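Long-range contacts in cell wall surface anchor protein (Streptococcus agalactiae, PDB 4Z1P), which probably serves as a cell-wall-anchored adhesin of the antigen I/II family, helping the bacterium attach to its partners: residues A[34-39]-A[135-140]; A[58-63]-A[110-115]; A[86-91]-A[117-122]; A[238-243]-A[301-306]. All coordinates share one frame; numbering follows the deposited sequence.

Interaction 1: A[34-39]-A[135-140]; sequences AKQNFS and LDITYN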
loop_
_atom_site.group_PDB
_atom_site.type_symbol
_atom_site.label_atom_id
_atom_site.label_comp_id
_atom_site.label_asym_id
_atom_site.label_seq_id
_atom_site.Cartn_x
_atom_site.Cartn_y
_atom_site.Cartn_z
ATOM N N ALA A 34 -4.201 5.160 16.282
ATOM C CA ALA A 34 -5.369 4.746 16.956
ATOM C C ALA A 34 -5.445 5.387 18.268
ATOM O O ALA A 34 -4.411 5.489 18.985
ATOM C CB ALA A 34 -5.395 3.276 17.134
ATOM N N LYS A 35 -6.665 5.753 18.642
ATOM C CA LYS A 35 -6.906 6.407 19.922
ATOM C C LYS A 35 -7.873 5.724 20.836
ATOM O O LYS A 35 -9.007 5.433 20.464
ATOM C CB LYS A 35 -7.405 7.822 19.732
ATOM C CG LYS A 35 -6.310 8.811 19.505
ATOM C CD LYS A 35 -6.822 10.230 19.642
ATOM C CE LYS A 35 -6.967 10.621 21.095
ATOM N NZ LYS A 35 -8.122 11.557 21.179
ATOM N N GLN A 36 -7.416 5.568 22.061
ATOM C CA GLN A 36 -8.126 4.956 23.173
ATOM C C GLN A 36 -8.532 6.151 24.015
ATOM O O GLN A 36 -7.650 6.871 24.619
ATOM C CB GLN A 36 -7.163 4.048 23.955
ATOM C CG GLN A 36 -7.752 3.410 25.211
ATOM C CD GLN A 36 -6.762 2.435 25.842
ATOM O OE1 GLN A 36 -5.554 2.569 25.670
ATOM N NE2 GLN A 36 -7.273 1.448 26.544
ATOM N N ASN A 37 -9.838 6.468 23.988
ATOM C CA ASN A 37 -10.343 7.701 24.618
ATOM C C ASN A 37 -10.734 7.545 26.062
ATOM O O ASN A 37 -11.508 6.677 26.418
ATOM C CB ASN A 37 -11.513 8.250 23.797
ATOM C CG ASN A 37 -11.048 8.856 22.519
ATOM O OD1 ASN A 37 -10.128 9.666 22.497
ATOM N ND2 ASN A 37 -11.550 8.398 21.460
ATOM N N PHE A 38 -10.149 8.395 26.912
ATOM C CA PHE A 38 -10.481 8.433 28.333
ATOM C C PHE A 38 -10.960 9.818 28.808
ATOM O O PHE A 38 -11.299 9.931 29.971
ATOM C CB PHE A 38 -9.290 7.976 29.255
ATOM C CG PHE A 38 -8.898 6.551 29.096
ATOM C CD1 PHE A 38 -9.833 5.587 29.153
ATOM C CD2 PHE A 38 -7.530 6.171 28.884
ATOM C CE1 PHE A 38 -9.532 4.269 28.992
ATOM C CE2 PHE A 38 -7.218 4.844 28.767
ATOM C CZ PHE A 38 -8.192 3.897 28.820
ATOM N N SER A 39 -10.957 10.827 27.960
ATOM C CA SER A 39 -11.268 12.219 28.413
ATOM C C SER A 39 -12.657 12.328 29.024
ATOM O O SER A 39 -12.880 13.103 29.978
ATOM C CB SER A 39 -11.121 13.214 27.283
ATOM O OG SER A 39 -11.989 12.899 26.250
ATOM N N LEU A 135 -6.839 11.164 30.313
ATOM C CA LEU A 135 -5.715 11.235 29.378
ATOM C C LEU A 135 -5.846 10.124 28.332
ATOM O O LEU A 135 -5.652 8.954 28.616
ATOM C CB LEU A 135 -4.324 11.108 30.076
ATOM C CG LEU A 135 -4.055 12.216 31.114
ATOM C CD1 LEU A 135 -2.896 11.961 32.080
ATOM C CD2 LEU A 135 -3.919 13.564 30.413
ATOM N N ASP A 136 -6.166 10.520 27.121
ATOM C CA ASP A 136 -6.368 9.587 26.016
ATOM C C ASP A 136 -4.978 8.934 25.622
ATOM O O ASP A 136 -3.913 9.567 25.765
ATOM C CB ASP A 136 -6.763 10.336 24.820
ATOM C CG ASP A 136 -8.167 11.059 24.962
ATOM O OD1 ASP A 136 -8.929 10.685 25.817
ATOM O OD2 ASP A 136 -8.404 11.975 24.158
ATOM N N ILE A 137 -5.028 7.719 25.127
ATOM C CA ILE A 137 -3.791 6.991 24.771
ATOM C C ILE A 137 -3.764 6.849 23.245
ATOM O O ILE A 137 -4.778 6.421 22.650
ATOM C CB ILE A 137 -3.814 5.576 25.399
ATOM C CG1 ILE A 137 -4.069 5.598 26.917
ATOM C CG2 ILE A 137 -2.560 4.807 25.097
ATOM C CD1 ILE A 137 -3.244 6.562 27.741
ATOM N N THR A 138 -2.641 7.159 22.609
ATOM C CA THR A 138 -2.490 7.041 21.192
ATOM C C THR A 138 -1.538 5.912 20.823
ATOM O O THR A 138 -0.375 5.844 21.346
ATOM C CB THR A 138 -2.020 8.328 20.583
ATOM O OG1 THR A 138 -2.996 9.355 20.825
ATOM C CG2 THR A 138 -1.857 8.154 19.101
ATOM N N TYR A 139 -2.027 4.988 20.000
ATOM C CA TYR A 139 -1.201 3.878 19.536
ATOM C C TYR A 139 -0.753 4.181 18.146
ATOM O O TYR A 139 -1.608 4.396 17.254
ATOM C CB TYR A 139 -1.986 2.572 19.606
ATOM C CG TYR A 139 -2.429 2.143 20.954
ATOM C CD1 TYR A 139 -3.380 2.863 21.671
ATOM C CD2 TYR A 139 -1.983 0.980 21.487
ATOM C CE1 TYR A 139 -3.889 2.417 22.872
ATOM C CE2 TYR A 139 -2.398 0.534 22.723
ATOM C CZ TYR A 139 -3.343 1.223 23.436
ATOM O OH TYR A 139 -3.766 0.806 24.666
ATOM N N ASN A 140 0.572 4.276 17.924
ATOM C CA ASN A 140 1.077 4.396 16.564
ATOM C C ASN A 140 1.472 3.021 16.105
ATOM O O ASN A 140 2.455 2.423 16.588
ATOM C CB ASN A 140 2.244 5.382 16.407
ATOM C CG ASN A 140 1.787 6.810 16.126
ATOM O OD1 ASN A 140 1.806 7.285 14.973
ATOM N ND2 ASN A 140 1.378 7.489 17.154
HETATM O O HOH W 1 -10.910 12.453 23.967
#
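Asp136 and Lys35 meet in a salt bridge, NZ lying 3.0 Å from OD2 and reaching it from above the carboxylate plane. A lysine suits this partly exposed place because its chain bends at chi3 and chi4 (78° and -147°) to bring its ammonium to the Asp136 carboxylate; NZ also donates to Asn37 OD1, while Asn37 ND2 bonds to Pro6 O. The other carboxylate oxygen, OD1, takes two backbone hydrogen bonds, from Phe38 N at 2.8 Å and Ser39 N at 3.0 Å, so the aspartate pins the turn that follows strand 34-36. A water links OD2 to Ser39 OG.

On the face of Ala34, Gln36, Ile137 and Tyr139 the Tyr139 hydroxyl donates to Gln36 OE1, 2.7 Å away, from above the amide's carbonyl plane. Glutamine can do this because its chain is extended, with CG anti to the backbone N (chi1 176°). Apolar contact comes from Phe38 CE2, 3.7 Å from Ile137 CG1. Tyr139 itself stacks on Phe57 of the facing sheet.

Four backbone hydrogen bonds join the hydrogen-bonded pairs Ala34–Tyr139 and Gln36–Ile137, with Lys35–Thr138 as the non-hydrogen-bonded pair between them. This is the regular antiparallel pairing of two central strands in one sheet of a beta-sandwich.

Interaction 2: A[58-63]-A[110-115]; sequences VDQPNE and SPVGEF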
loop_
_atom_site.group_PDB
_atom_site.type_symbol
_atom_site.label_atom_id
_atom_site.label_comp_id
_atom_site.label_asym_id
_atom_site.label_seq_id
_atom_site.Cartn_x
_atom_site.Cartn_y
_atom_site.Cartn_z
ATOM N N VAL A 58 -8.281 -3.060 21.766
ATOM C CA VAL A 58 -8.202 -4.082 20.781
ATOM C C VAL A 58 -7.974 -3.518 19.446
ATOM O O VAL A 58 -8.759 -2.671 19.014
ATOM C CB VAL A 58 -9.531 -4.965 20.721
ATOM C CG1 VAL A 58 -9.478 -5.954 19.547
ATOM C CG2 VAL A 58 -9.711 -5.679 22.056
ATOM N N ASP A 59 -6.972 -4.024 18.718
ATOM C CA ASP A 59 -6.848 -3.728 17.283
ATOM C C ASP A 59 -7.081 -5.002 16.433
ATOM O O ASP A 59 -6.433 -6.042 16.666
ATOM C CB ASP A 59 -5.490 -3.159 16.944
ATOM C CG ASP A 59 -5.397 -2.725 15.486
ATOM O OD1 ASP A 59 -5.475 -3.575 14.527
ATOM O OD2 ASP A 59 -5.265 -1.528 15.271
ATOM N N GLN A 60 -8.050 -4.951 15.517
ATOM C CA GLN A 60 -8.369 -6.103 14.708
ATOM C C GLN A 60 -8.163 -5.754 13.247
ATOM O O GLN A 60 -9.008 -5.094 12.627
ATOM C CB GLN A 60 -9.787 -6.560 15.048
ATOM C CG GLN A 60 -10.602 -7.428 14.076
ATOM C CD GLN A 60 -10.166 -8.806 14.037
ATOM O OE1 GLN A 60 -10.885 -9.691 14.449
ATOM N NE2 GLN A 60 -8.957 -9.037 13.502
ATOM N N PRO A 61 -7.056 -6.187 12.690
ATOM C CA PRO A 61 -6.783 -6.084 11.258
ATOM C C PRO A 61 -7.556 -7.182 10.499
ATOM O O PRO A 61 -7.858 -8.227 11.069
ATOM C CB PRO A 61 -5.266 -6.338 11.164
ATOM C CG PRO A 61 -4.869 -6.966 12.428
ATOM C CD PRO A 61 -5.971 -6.888 13.414
ATOM N N ASN A 62 -7.798 -7.014 9.227
ATOM C CA ASN A 62 -8.308 -8.165 8.416
ATOM C C ASN A 62 -7.143 -9.022 7.900
ATOM O O ASN A 62 -5.979 -8.787 8.241
ATOM C CB ASN A 62 -9.293 -7.694 7.360
ATOM C CG ASN A 62 -8.626 -7.097 6.143
ATOM O OD1 ASN A 62 -7.482 -6.688 6.173
ATOM N ND2 ASN A 62 -9.371 -7.053 5.046
ATOM N N GLU A 63 -7.446 -10.016 7.078
ATOM C CA GLU A 63 -6.464 -11.009 6.683
ATOM C C GLU A 63 -5.329 -10.412 5.868
ATOM O O GLU A 63 -4.383 -11.066 5.547
ATOM C CB GLU A 63 -7.200 -12.167 5.925
ATOM C CG GLU A 63 -7.855 -11.785 4.586
ATOM C CD GLU A 63 -9.252 -11.136 4.650
ATOM O OE1 GLU A 63 -9.808 -10.812 5.764
ATOM O OE2 GLU A 63 -9.826 -10.959 3.523
ATOM N N SER A 110 -16.684 -8.995 19.929
ATOM C CA SER A 110 -16.534 -10.328 19.362
ATOM C C SER A 110 -15.712 -10.263 18.076
ATOM O O SER A 110 -16.244 -10.200 16.984
ATOM C CB SER A 110 -17.925 -10.948 19.072
ATOM O OG SER A 110 -17.779 -12.284 18.554
ATOM N N PRO A 111 -14.375 -10.234 18.212
ATOM C CA PRO A 111 -13.477 -10.099 17.094
ATOM C C PRO A 111 -13.558 -11.326 16.255
ATOM O O PRO A 111 -13.715 -12.414 16.781
ATOM C CB PRO A 111 -12.091 -9.925 17.779
ATOM C CG PRO A 111 -12.446 -9.565 19.191
ATOM C CD PRO A 111 -13.665 -10.303 19.503
ATOM N N VAL A 112 -13.454 -11.171 14.934
ATOM C CA VAL A 112 -13.742 -12.300 14.061
ATOM C C VAL A 112 -12.554 -13.225 13.952
ATOM O O VAL A 112 -12.741 -14.431 13.718
ATOM C CB VAL A 112 -14.182 -11.839 12.669
ATOM C CG1 VAL A 112 -13.056 -11.254 11.850
ATOM C CG2 VAL A 112 -14.885 -12.984 11.923
ATOM N N GLY A 113 -11.351 -12.692 14.078
ATOM C CA GLY A 113 -10.161 -13.475 13.715
ATOM C C GLY A 113 -9.018 -13.191 14.674
ATOM O O GLY A 113 -9.203 -13.147 15.921
ATOM N N GLU A 114 -7.878 -12.942 14.063
ATOM C CA GLU A 114 -6.595 -12.810 14.750
ATOM C C GLU A 114 -6.547 -11.323 15.162
ATOM O O GLU A 114 -6.705 -10.481 14.316
ATOM C CB GLU A 114 -5.467 -13.141 13.725
ATOM C CG GLU A 114 -4.088 -12.619 14.061
ATOM C CD GLU A 114 -3.027 -13.127 13.115
ATOM O OE1 GLU A 114 -3.352 -13.736 12.070
ATOM O OE2 GLU A 114 -1.858 -12.946 13.439
ATOM N N PHE A 115 -6.228 -11.009 16.413
ATOM C CA PHE A 115 -6.181 -9.629 16.802
ATOM C C PHE A 115 -5.125 -9.392 17.864
ATOM O O PHE A 115 -4.488 -10.356 18.343
ATOM C CB PHE A 115 -7.560 -9.182 17.315
ATOM C CG PHE A 115 -8.031 -9.903 18.539
ATOM C CD1 PHE A 115 -8.740 -11.062 18.424
ATOM C CD2 PHE A 115 -7.868 -9.381 19.810
ATOM C CE1 PHE A 115 -9.251 -11.683 19.551
ATOM C CE2 PHE A 115 -8.328 -10.015 20.945
ATOM C CZ PHE A 115 -9.035 -11.176 20.832
HETATM O O HOH W 2 -6.484 -10.551 11.635
#
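The Phe115 ring is met obliquely by Val58 CG1 of strand 58-61, 3.8 Å from Phe115 CD2, a compact branched residue that packs beside the ring. One face carries Pro111 CG, offset toward the rim, and Gly113 O lies at the edge, both from its own loop. The ring reaches this place with CG between the backbone N and the carbonyl carbon (chi1 63°).

The flat amide of Gln60 does the polar work. Its chain bends at chi2 (75°), bringing the amide over the loop backbone. There OE1 accepts from Gly113 N at 3.1 Å, the N-H tilted 16° from the carbonyl plane, and Pro111 CB touches the same oxygen at 3.5 Å. NE2 makes weak bonds to Glu114 O and to Pro61 O, each 2.8 Å away. Glutamine fits because its one amide offers both an acceptor and a donor to a loop whose peptide groups present both. A water probably bridges Pro61 O and Glu114 O, while the Glu114 carboxylate turns to His89.

The Gln60 amide thus ties the loop to strand 58-61 beside the backbone bonding of Asp59 with Tyr116, where the loop enters strand 115-120, between strands 85-90 and 55-61 of the five-stranded sheet of a beta-sandwich.

Interaction 3: A[86-91]-A[117-122]; sequences EMRHVL and MWTAKD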
loop_
_atom_site.group_PDB
_atom_site.type_symbol
_atom_site.label_atom_id
_atom_site.label_comp_id
_atom_site.label_asym_id
_atom_site.label_seq_id
_atom_site.Cartn_x
_atom_site.Cartn_y
_atom_site.Cartn_z
ATOM N N GLU A 86 -0.044 -4.722 28.949
ATOM C CA GLU A 86 0.272 -6.081 28.456
ATOM C C GLU A 86 -0.178 -6.292 27.015
ATOM O O GLU A 86 -1.379 -6.215 26.763
ATOM C CB GLU A 86 -0.353 -7.076 29.349
ATOM C CG GLU A 86 0.098 -8.515 29.108
ATOM C CD GLU A 86 1.454 -8.876 29.728
ATOM O OE1 GLU A 86 1.832 -8.340 30.784
ATOM O OE2 GLU A 86 2.094 -9.795 29.189
ATOM N N MET A 87 0.761 -6.580 26.122
ATOM C CA MET A 87 0.527 -6.829 24.695
ATOM C C MET A 87 0.156 -8.337 24.515
ATOM O O MET A 87 0.955 -9.256 24.943
ATOM C CB MET A 87 1.783 -6.456 23.904
ATOM C CG MET A 87 1.740 -6.596 22.383
ATOM S SD MET A 87 1.788 -8.316 21.786
ATOM C CE MET A 87 2.270 -8.123 20.092
ATOM N N ARG A 88 -1.004 -8.608 23.899
ATOM C CA ARG A 88 -1.376 -9.943 23.543
ATOM C C ARG A 88 -1.643 -9.994 22.098
ATOM O O ARG A 88 -2.093 -8.998 21.520
ATOM C CB ARG A 88 -2.601 -10.470 24.302
ATOM C CG ARG A 88 -2.338 -10.804 25.746
ATOM C CD ARG A 88 -3.535 -11.430 26.426
ATOM N NE ARG A 88 -3.251 -11.872 27.820
ATOM C CZ ARG A 88 -3.169 -11.098 28.882
ATOM N NH1 ARG A 88 -3.406 -9.796 28.821
ATOM N NH2 ARG A 88 -2.905 -11.677 30.073
ATOM N N HIS A 89 -1.295 -11.116 21.461
ATOM C CA HIS A 89 -1.465 -11.293 20.041
ATOM C C HIS A 89 -1.966 -12.701 19.805
ATOM O O HIS A 89 -1.258 -13.646 20.061
ATOM C CB HIS A 89 -0.207 -11.015 19.249
ATOM C CG HIS A 89 -0.297 -11.383 17.798
ATOM N ND1 HIS A 89 0.797 -11.767 17.054
ATOM C CD2 HIS A 89 -1.359 -11.467 16.952
ATOM C CE1 HIS A 89 0.428 -11.992 15.805
ATOM N NE2 HIS A 89 -0.872 -11.801 15.713
ATOM N N VAL A 90 -3.250 -12.850 19.419
ATOM C CA VAL A 90 -3.903 -14.169 19.398
ATOM C C VAL A 90 -4.475 -14.442 18.046
ATOM O O VAL A 90 -4.879 -13.551 17.319
ATOM C CB VAL A 90 -5.020 -14.308 20.488
ATOM C CG1 VAL A 90 -4.464 -14.168 21.876
ATOM C CG2 VAL A 90 -6.201 -13.369 20.227
ATOM N N LEU A 91 -4.464 -15.698 17.666
ATOM C CA LEU A 91 -5.043 -16.088 16.396
ATOM C C LEU A 91 -6.605 -16.161 16.478
ATOM O O LEU A 91 -7.255 -16.020 15.478
ATOM C CB LEU A 91 -4.524 -17.458 16.089
ATOM C CG LEU A 91 -3.244 -17.573 15.283
ATOM C CD1 LEU A 91 -2.373 -16.371 15.180
ATOM C CD2 LEU A 91 -2.524 -18.884 15.576
ATOM N N MET A 117 -4.338 -7.113 21.491
ATOM C CA MET A 117 -4.977 -6.478 22.569
ATOM C C MET A 117 -4.002 -6.011 23.622
ATOM O O MET A 117 -3.009 -6.715 23.895
ATOM C CB MET A 117 -6.030 -7.412 23.195
ATOM C CG MET A 117 -6.812 -6.825 24.334
ATOM S SD MET A 117 -8.102 -7.953 24.923
ATOM C CE MET A 117 -7.182 -9.262 25.571
ATOM N N TRP A 118 -4.224 -4.826 24.143
ATOM C CA TRP A 118 -3.342 -4.248 25.181
ATOM C C TRP A 118 -4.204 -4.026 26.377
ATOM O O TRP A 118 -5.265 -3.393 26.258
ATOM C CB TRP A 118 -2.756 -2.899 24.704
ATOM C CG TRP A 118 -1.751 -2.994 23.634
ATOM C CD1 TRP A 118 -0.368 -3.071 23.799
ATOM C CD2 TRP A 118 -1.979 -3.096 22.245
ATOM N NE1 TRP A 118 0.235 -3.168 22.598
ATOM C CE2 TRP A 118 -0.718 -3.219 21.618
ATOM C CE3 TRP A 118 -3.121 -3.119 21.467
ATOM C CZ2 TRP A 118 -0.575 -3.302 20.252
ATOM C CZ3 TRP A 118 -2.990 -3.149 20.111
ATOM C CH2 TRP A 118 -1.722 -3.296 19.512
ATOM N N THR A 119 -3.832 -4.571 27.504
ATOM C CA THR A 119 -4.525 -4.443 28.760
ATOM C C THR A 119 -3.682 -3.805 29.841
ATOM O O THR A 119 -2.388 -4.020 29.919
ATOM C CB THR A 119 -4.927 -5.859 29.270
ATOM O OG1 THR A 119 -3.811 -6.694 29.230
ATOM C CG2 THR A 119 -6.009 -6.451 28.413
ATOM N N ALA A 120 -4.307 -2.992 30.684
ATOM C CA ALA A 120 -3.621 -2.408 31.766
ATOM C C ALA A 120 -3.138 -3.436 32.763
ATOM O O ALA A 120 -3.910 -4.204 33.294
ATOM C CB ALA A 120 -4.425 -1.311 32.447
ATOM N N LYS A 121 -1.844 -3.432 33.054
ATOM C CA LYS A 121 -1.251 -4.469 33.935
ATOM C C LYS A 121 -1.695 -4.205 35.360
ATOM O O LYS A 121 -1.954 -5.139 36.121
ATOM C CB LYS A 121 0.310 -4.432 33.855
ATOM C CG LYS A 121 0.915 -4.809 32.534
ATOM C CD LYS A 121 2.488 -4.747 32.599
ATOM C CE LYS A 121 3.084 -5.174 31.295
ATOM N NZ LYS A 121 4.551 -4.853 31.144
ATOM N N ASP A 122 -1.821 -2.949 35.728
ATOM C CA ASP A 122 -2.240 -2.607 37.080
ATOM C C ASP A 122 -3.425 -1.650 36.950
ATOM O O ASP A 122 -3.226 -0.454 36.800
ATOM C CB ASP A 122 -1.124 -1.908 37.826
ATOM C CG ASP A 122 -1.500 -1.582 39.273
ATOM O OD1 ASP A 122 -2.697 -1.421 39.592
ATOM O OD2 ASP A 122 -0.550 -1.405 40.034
HETATM O O HOH W 3 -3.065 -8.094 31.378
#
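Glu86 opens the pairing with Thr119 through two backbone hydrogen bonds, of which Glu86 N to Thr119 O is the shorter at 2.6 Å. Its CB rests 3.5 Å from Thr119 OG1, and its chain, bent at chi2 (80°), sets OE1 3.4 Å from Lys121 CE. Glu86 and Lys121 cross at about a right angle, and the lysine offers its aliphatic stem here: NZ is 4.4 Å from Glu86 OE1, beyond a salt bridge, and bonds instead to Ser83 O.

Met87 lies on the other face, in a non-hydrogen-bonded pair with Trp118. The two side chains run side by side and point the same way, Met87 CG coming within 3.7 Å of Trp118 NE1. An unbranched chain suits this place, since its first carbons, CB and CG, lie beside the indole.

Arg88 pairs with Met117, Arg88 N to Met117 O at 2.8 Å and Met117 N to Arg88 O at 2.9 Å. Its chain is extended from CG to NE, carrying the guanidinium across the sheet to Thr119, whose OG1 sits at the edge of that group. A water accepts from Arg88 NH1 at 3.1 Å, and the threonine hydroxyl gives that water a second partner.

Beyond the pair, strand 55-61 flanks strand 115-120 on its other side, leaving 85-90 outermost within the chain. Helix 98-106 covers Arg88 and Met117 through Leu100, whereas Trp118 turns toward strand 65-75 of the facing sheet and meets the Tyr139 ring.

Interaction 4: A[238-243]-A[301-306]; sequences YLKDKV and FIVVKR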
loop_
_atom_site.group_PDB
_atom_site.type_symbol
_atom_site.label_atom_id
_atom_site.label_comp_id
_atom_site.label_asym_id
_atom_site.label_seq_id
_atom_site.Cartn_x
_atom_site.Cartn_y
_atom_site.Cartn_z
ATOM N N TYR A 238 18.870 -2.358 -31.605
ATOM C CA TYR A 238 18.046 -1.267 -31.071
ATOM C C TYR A 238 18.185 -0.049 -31.943
ATOM O O TYR A 238 19.299 0.356 -32.245
ATOM C CB TYR A 238 18.456 -0.925 -29.616
ATOM C CG TYR A 238 17.756 0.266 -29.087
ATOM C CD1 TYR A 238 16.368 0.235 -28.815
ATOM C CD2 TYR A 238 18.446 1.455 -28.873
ATOM C CE1 TYR A 238 15.703 1.369 -28.384
ATOM C CE2 TYR A 238 17.807 2.578 -28.363
ATOM C CZ TYR A 238 16.425 2.517 -28.127
ATOM O OH TYR A 238 15.805 3.626 -27.656
ATOM N N LEU A 239 17.071 0.521 -32.334
ATOM C CA LEU A 239 17.045 1.725 -33.145
ATOM C C LEU A 239 16.576 2.919 -32.379
ATOM O O LEU A 239 17.243 3.948 -32.416
ATOM C CB LEU A 239 16.146 1.522 -34.359
ATOM C CG LEU A 239 16.609 0.369 -35.277
ATOM C CD1 LEU A 239 15.603 0.237 -36.379
ATOM C CD2 LEU A 239 17.968 0.658 -35.851
ATOM N N LYS A 240 15.469 2.821 -31.645
ATOM C CA LYS A 240 14.853 4.021 -31.056
ATOM C C LYS A 240 13.653 3.643 -30.225
ATOM O O LYS A 240 13.153 2.545 -30.366
ATOM C CB LYS A 240 14.378 4.995 -32.127
ATOM C CG LYS A 240 13.178 4.519 -32.937
ATOM C CD LYS A 240 12.723 5.471 -34.065
ATOM C CE LYS A 240 12.270 6.867 -33.613
ATOM N NZ LYS A 240 11.457 6.972 -32.344
ATOM N N ASP A 241 13.164 4.576 -29.422
ATOM C CA ASP A 241 11.980 4.346 -28.627
ATOM C C ASP A 241 11.005 5.507 -28.756
ATOM O O ASP A 241 11.253 6.544 -29.415
ATOM C CB ASP A 241 12.351 4.035 -27.173
ATOM C CG ASP A 241 13.070 5.185 -26.457
ATOM O OD1 ASP A 241 13.324 6.240 -27.084
ATOM O OD2 ASP A 241 13.402 5.017 -25.254
ATOM N N LYS A 242 9.845 5.287 -28.174
ATOM C CA LYS A 242 8.799 6.238 -28.184
ATOM C C LYS A 242 7.922 5.926 -26.939
ATOM O O LYS A 242 7.547 4.780 -26.722
ATOM C CB LYS A 242 7.963 6.045 -29.395
ATOM C CG LYS A 242 6.945 7.128 -29.545
ATOM C CD LYS A 242 6.377 7.039 -30.952
ATOM C CE LYS A 242 5.104 7.833 -30.992
ATOM N NZ LYS A 242 5.429 9.164 -30.411
ATOM N N VAL A 243 7.649 6.945 -26.158
ATOM C CA VAL A 243 6.861 6.830 -24.917
ATOM C C VAL A 243 5.667 7.756 -24.972
ATOM O O VAL A 243 5.815 8.971 -25.261
ATOM C CB VAL A 243 7.754 7.003 -23.658
ATOM C CG1 VAL A 243 8.464 8.361 -23.614
ATOM C CG2 VAL A 243 6.937 6.764 -22.392
ATOM N N PHE A 301 7.334 2.090 -26.814
ATOM C CA PHE A 301 7.430 1.369 -28.064
ATOM C C PHE A 301 8.921 1.369 -28.396
ATOM O O PHE A 301 9.497 2.435 -28.527
ATOM C CB PHE A 301 6.679 2.115 -29.117
ATOM C CG PHE A 301 5.204 2.099 -28.931
ATOM C CD1 PHE A 301 4.454 1.050 -29.417
ATOM C CD2 PHE A 301 4.571 3.085 -28.170
ATOM C CE1 PHE A 301 3.047 1.011 -29.234
ATOM C CE2 PHE A 301 3.183 3.079 -28.019
ATOM C CZ PHE A 301 2.415 2.030 -28.534
ATOM N N ILE A 302 9.517 0.185 -28.446
ATOM C CA ILE A 302 10.923 -0.001 -28.741
ATOM C C ILE A 302 11.103 -0.572 -30.149
ATOM O O ILE A 302 10.662 -1.659 -30.443
ATOM C CB ILE A 302 11.569 -0.945 -27.739
ATOM C CG1 ILE A 302 11.482 -0.395 -26.361
ATOM C CG2 ILE A 302 13.024 -1.160 -28.064
ATOM C CD1 ILE A 302 11.651 -1.480 -25.308
ATOM N N VAL A 303 11.740 0.177 -31.036
ATOM C CA VAL A 303 11.817 -0.338 -32.392
ATOM C C VAL A 303 13.226 -0.865 -32.618
ATOM O O VAL A 303 14.217 -0.286 -32.176
ATOM C CB VAL A 303 11.155 0.597 -33.463
ATOM C CG1 VAL A 303 10.577 1.890 -32.902
ATOM C CG2 VAL A 303 11.917 0.692 -34.751
ATOM N N VAL A 304 13.280 -2.036 -33.224
ATOM C CA VAL A 304 14.527 -2.722 -33.401
ATOM C C VAL A 304 14.545 -3.251 -34.844
ATOM O O VAL A 304 13.506 -3.344 -35.498
ATOM C CB VAL A 304 14.729 -3.920 -32.414
ATOM C CG1 VAL A 304 14.658 -3.448 -30.978
ATOM C CG2 VAL A 304 13.775 -5.063 -32.698
ATOM N N LYS A 305 15.733 -3.639 -35.295
ATOM C CA LYS A 305 15.863 -4.236 -36.618
ATOM C C LYS A 305 16.409 -5.632 -36.399
ATOM O O LYS A 305 17.344 -5.791 -35.627
ATOM C CB LYS A 305 16.847 -3.392 -37.462
ATOM C CG LYS A 305 16.779 -3.734 -38.955
ATOM C CD LYS A 305 17.873 -3.033 -39.741
ATOM C CE LYS A 305 17.502 -2.888 -41.188
ATOM N NZ LYS A 305 18.387 -1.821 -41.648
ATOM N N ARG A 306 15.849 -6.610 -37.127
ATOM C CA ARG A 306 16.230 -7.995 -37.074
ATOM C C ARG A 306 17.482 -8.185 -37.910
ATOM O O ARG A 306 17.465 -8.079 -39.126
ATOM C CB ARG A 306 15.063 -8.889 -37.563
ATOM C CG ARG A 306 15.265 -10.428 -37.483
ATOM C CD ARG A 306 15.745 -10.940 -36.104
ATOM N NE ARG A 306 14.979 -10.300 -35.026
ATOM C CZ ARG A 306 13.704 -10.588 -34.738
ATOM N NH1 ARG A 306 13.102 -11.547 -35.407
ATOM N NH2 ARG A 306 13.046 -9.919 -33.770
#
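Tyr238 and Ile302 make the closely packed side of this contact. The tyrosine ring presents its edge to the isoleucine, CE1 lying 3.7 Å from Ile302 CG2, and the two side chains cross at about a right angle. With CG anti to the backbone N (chi1 174°), the ring reaches along its own strand, and Lys240 N sits over one of its faces. Val304 CG1 lies 4.0 Å from Tyr238 CA, and branched residues suit this inner side because they pack firmly from a strand.

The backbones are joined through a classic beta bulge, with one extra residue on strand 236-245. Leu239 and Lys240 both face Val303, whose carbonyl oxygen accepts from Leu239 N at 3.0 Å and, weakly, from Lys240 N at 3.4 Å. Regular pairing then resumes, with Val303 N to Lys240 O at 2.8 Å and Phe301 N to Lys242 O at 2.7 Å.

Around Leu239, Lys240 and Val303 the contact is looser and more exposed. Lys240 CG lies alongside Val303 CG1 at 3.7 Å, pointing the same way, while Leu239 CD1 is 4.1 Å from Val303 CG2. Lysine serves well here, as the stem of Lys240 covers the valine; Lys242 merely touches Phe301 through CB.

Strand 236-245 is outermost in its sheet, with 298-306 between it and 204-210. Across the core, Ile302 touches Tyr278 of strand 277-282, and Asp241 bonds to Thr269 and Tyr278 of the facing sheet.

Overall arrangement
Interactions 1, 2 and 3 belong to one domain, and interaction 4 to the next, its centre about 52 to 60 Å from theirs. Interactions 2 and 3 lie in the same five-stranded sheet, centres about 13 Å apart, and meet directly: Glu114 OE2 is 2.7 Å from His89 NE2, a probable hydrogen bond. Interaction 1 lies in the facing four-stranded sheet and joins interaction 3 across the core, Tyr139 CE2 standing 3.7 Å from Trp118 CD2; interactions 1 and 2 do not touch. Each domain has a four- and a five-stranded antiparallel sheet with the same order of strands, so 298-306 with 236-245 corresponds in sheet order to 137-145 with 65-75.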